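Local coordinates for protein transcriptional regulator (Vibrio virus VP882, PDB 7DWM) that binds the small molecule 3,5-dimethylpyrazin-2-ol and, as a LuxR-type transcriptional regulator encoded by a phage, probably binds DNA to control transcription, at residues 166-171 with 197-202. Numbering follows the deposited sequence.
Sequences ELVLFF and ERIRNK
Val168 is the first residue of 166-171 to meet the other helix, and it does so through CG1, which lies 3.8 Å from CD1 of Ile199. Just ahead of the segment, Glu165 forms salt bridges with both Arg198 and Lys202, a polar tie between the same two helices. CB of Val168 is almost as near to Ile199 CD1, at 3.9 Å, so the end of the isoleucine rests against the branch point of the valine as well as one of its methyls. With CG1 anti to the carbonyl carbon (chi1 -68°) and the chain extended beyond it (chi2 160°), Ile199 carries CD1 to the valine, while CG2 is left for Leu169. All of this belongs to the helix-turn-helix domain of the LuxR family: helix 163-172 packs here against helix 189-203, which by its place after helix 178-185 is probably the recognition helix, as in other LuxR-type domains. The other two helices of the domain add to the same apolar core, Leu185 of helix 178-185 touching Val168 and Leu211 of helix 208-217 touching Ile199. The next residue, Leu169, takes the other branch of the isoleucine, its CD1 standing 4.1 Å from Ile199 CG2. The two branches of Ile199 are thus shared between consecutive residues. Its CA sits 7.6 Å from the CA of Leu169, the nearest such pair across the two segments. Farther along, Phe170 and Phe171 do not touch 197-202; they pack on Val138 and Leu143 of the second subunit, respectively.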
loop_
_atom_site.group_PDB
_atom_site.type_symbol
_atom_site.label_atom_id
_atom_site.label_comp_id
_atom_site.label_asym_id
_atom_site.label_seq_id
_atom_site.Cartn_x
_atom_site.Cartn_y
_atom_site.Cartn_z
ATOM N N GLU A 166 -24.614 4.893 1.759
ATOM C CA GLU A 166 -23.180 4.651 1.868
ATOM C C GLU A 166 -22.542 4.487 0.494
ATOM O O GLU A 166 -21.457 5.023 0.240
ATOM C CB GLU A 166 -22.917 3.427 2.745
ATOM C CG GLU A 166 -23.005 3.722 4.236
ATOM C CD GLU A 166 -22.417 2.617 5.094
ATOM O OE1 GLU A 166 -22.423 1.449 4.652
ATOM O OE2 GLU A 166 -21.949 2.919 6.212
ATOM N N LEU A 167 -23.196 3.745 -0.405
ATOM C CA LEU A 167 -22.669 3.591 -1.762
ATOM C C LEU A 167 -22.600 4.937 -2.479
ATOM O O LEU A 167 -21.576 5.292 -3.092
ATOM C CB LEU A 167 -23.542 2.615 -2.549
ATOM C CG LEU A 167 -22.988 1.216 -2.820
ATOM C CD1 LEU A 167 -22.955 0.402 -1.542
ATOM C CD2 LEU A 167 -23.821 0.508 -3.873
ATOM N N VAL A 168 -23.701 5.692 -2.425
ATOM C CA VAL A 168 -23.769 6.989 -3.087
ATOM C C VAL A 168 -22.674 7.909 -2.568
ATOM O O VAL A 168 -22.018 8.607 -3.345
ATOM C CB VAL A 168 -25.168 7.611 -2.905
ATOM C CG1 VAL A 168 -25.167 9.069 -3.343
ATOM C CG2 VAL A 168 -26.203 6.821 -3.689
ATOM N N LEU A 169 -22.450 7.920 -1.253
ATOM C CA LEU A 169 -21.423 8.793 -0.695
ATOM C C LEU A 169 -20.021 8.317 -1.061
ATOM O O LEU A 169 -19.139 9.138 -1.340
ATOM C CB LEU A 169 -21.580 8.890 0.823
ATOM C CG LEU A 169 -20.663 9.917 1.489
ATOM C CD1 LEU A 169 -21.007 11.300 0.978
ATOM C CD2 LEU A 169 -20.791 9.849 2.999
ATOM N N PHE A 170 -19.788 6.999 -1.033
ATOM C CA PHE A 170 -18.513 6.448 -1.482
ATOM C C PHE A 170 -18.158 6.961 -2.868
ATOM O O PHE A 170 -17.019 7.369 -3.123
ATOM C CB PHE A 170 -18.566 4.915 -1.477
ATOM C CG PHE A 170 -17.244 4.254 -1.790
ATOM C CD1 PHE A 170 -16.885 3.961 -3.098
ATOM C CD2 PHE A 170 -16.361 3.928 -0.772
ATOM C CE1 PHE A 170 -15.672 3.360 -3.381
ATOM C CE2 PHE A 170 -15.148 3.326 -1.050
ATOM C CZ PHE A 170 -14.803 3.043 -2.355
ATOM N N PHE A 171 -19.128 6.957 -3.780
ATOM C CA PHE A 171 -18.805 7.394 -5.134
ATOM C C PHE A 171 -18.843 8.914 -5.291
ATOM O O PHE A 171 -18.164 9.452 -6.171
ATOM C CB PHE A 171 -19.715 6.693 -6.138
ATOM C CG PHE A 171 -19.378 5.241 -6.317
ATOM C CD1 PHE A 171 -18.120 4.865 -6.762
ATOM C CD2 PHE A 171 -20.297 4.254 -6.009
ATOM C CE1 PHE A 171 -17.791 3.530 -6.912
ATOM C CE2 PHE A 171 -19.975 2.919 -6.162
ATOM C CZ PHE A 171 -18.721 2.558 -6.614
ATOM N N GLU A 197 -29.759 14.092 -1.355
ATOM C CA GLU A 197 -30.452 15.031 -0.479
ATOM C C GLU A 197 -30.538 14.488 0.942
ATOM O O GLU A 197 -30.275 15.212 1.913
ATOM C CB GLU A 197 -31.847 15.326 -1.030
ATOM C CG GLU A 197 -32.767 16.032 -0.049
ATOM C CD GLU A 197 -32.610 17.539 -0.082
ATOM O OE1 GLU A 197 -33.294 18.227 0.704
ATOM O OE2 GLU A 197 -31.804 18.036 -0.897
ATOM N N ARG A 198 -30.867 13.201 1.083
ATOM C CA ARG A 198 -30.996 12.645 2.427
ATOM C C ARG A 198 -29.638 12.522 3.116
ATOM O O ARG A 198 -29.529 12.758 4.326
ATOM C CB ARG A 198 -31.696 11.287 2.373
ATOM C CG ARG A 198 -33.210 11.394 2.336
ATOM C CD ARG A 198 -33.876 10.036 2.455
ATOM N NE ARG A 198 -34.426 9.590 1.181
ATOM C CZ ARG A 198 -33.762 8.849 0.301
ATOM N NH1 ARG A 198 -34.344 8.491 -0.836
ATOM N NH2 ARG A 198 -32.518 8.462 0.558
ATOM N N ILE A 199 -28.584 12.212 2.356
ATOM C CA ILE A 199 -27.237 12.193 2.930
ATOM C C ILE A 199 -26.840 13.583 3.409
ATOM O O ILE A 199 -26.379 13.767 4.545
ATOM C CB ILE A 199 -26.222 11.658 1.905
ATOM C CG1 ILE A 199 -26.454 10.177 1.624
ATOM C CG2 ILE A 199 -24.800 11.894 2.392
ATOM C CD1 ILE A 199 -25.840 9.722 0.320
ATOM N N ARG A 200 -26.993 14.578 2.532
ATOM C CA ARG A 200 -26.711 15.968 2.869
ATOM C C ARG A 200 -27.409 16.381 4.158
ATOM O O ARG A 200 -26.790 16.963 5.057
ATOM C CB ARG A 200 -27.139 16.865 1.709
ATOM C CG ARG A 200 -26.379 18.162 1.606
ATOM C CD ARG A 200 -27.186 19.183 0.831
ATOM N NE ARG A 200 -28.259 19.755 1.638
ATOM C CZ ARG A 200 -29.527 19.827 1.252
ATOM N NH1 ARG A 200 -29.888 19.363 0.063
ATOM N NH2 ARG A 200 -30.437 20.365 2.054
ATOM N N ASN A 201 -28.707 16.088 4.264
ATOM C CA ASN A 201 -29.446 16.493 5.455
ATOM C C ASN A 201 -28.971 15.739 6.689
ATOM O O ASN A 201 -28.937 16.302 7.789
ATOM C CB ASN A 201 -30.944 16.305 5.236
ATOM C CG ASN A 201 -31.565 17.477 4.504
ATOM O OD1 ASN A 201 -31.014 18.579 4.503
ATOM N ND2 ASN A 201 -32.709 17.246 3.872
ATOM N N LYS A 202 -28.603 14.463 6.534
ATOM C CA LYS A 202 -28.046 13.732 7.665
ATOM C C LYS A 202 -26.738 14.355 8.142
ATOM O O LYS A 202 -26.446 14.343 9.342
ATOM C CB LYS A 202 -27.844 12.264 7.294
ATOM C CG LYS A 202 -29.108 11.436 7.428
ATOM C CD LYS A 202 -28.880 9.974 7.088
ATOM C CE LYS A 202 -30.205 9.230 7.043
ATOM N NZ LYS A 202 -30.036 7.764 6.851
#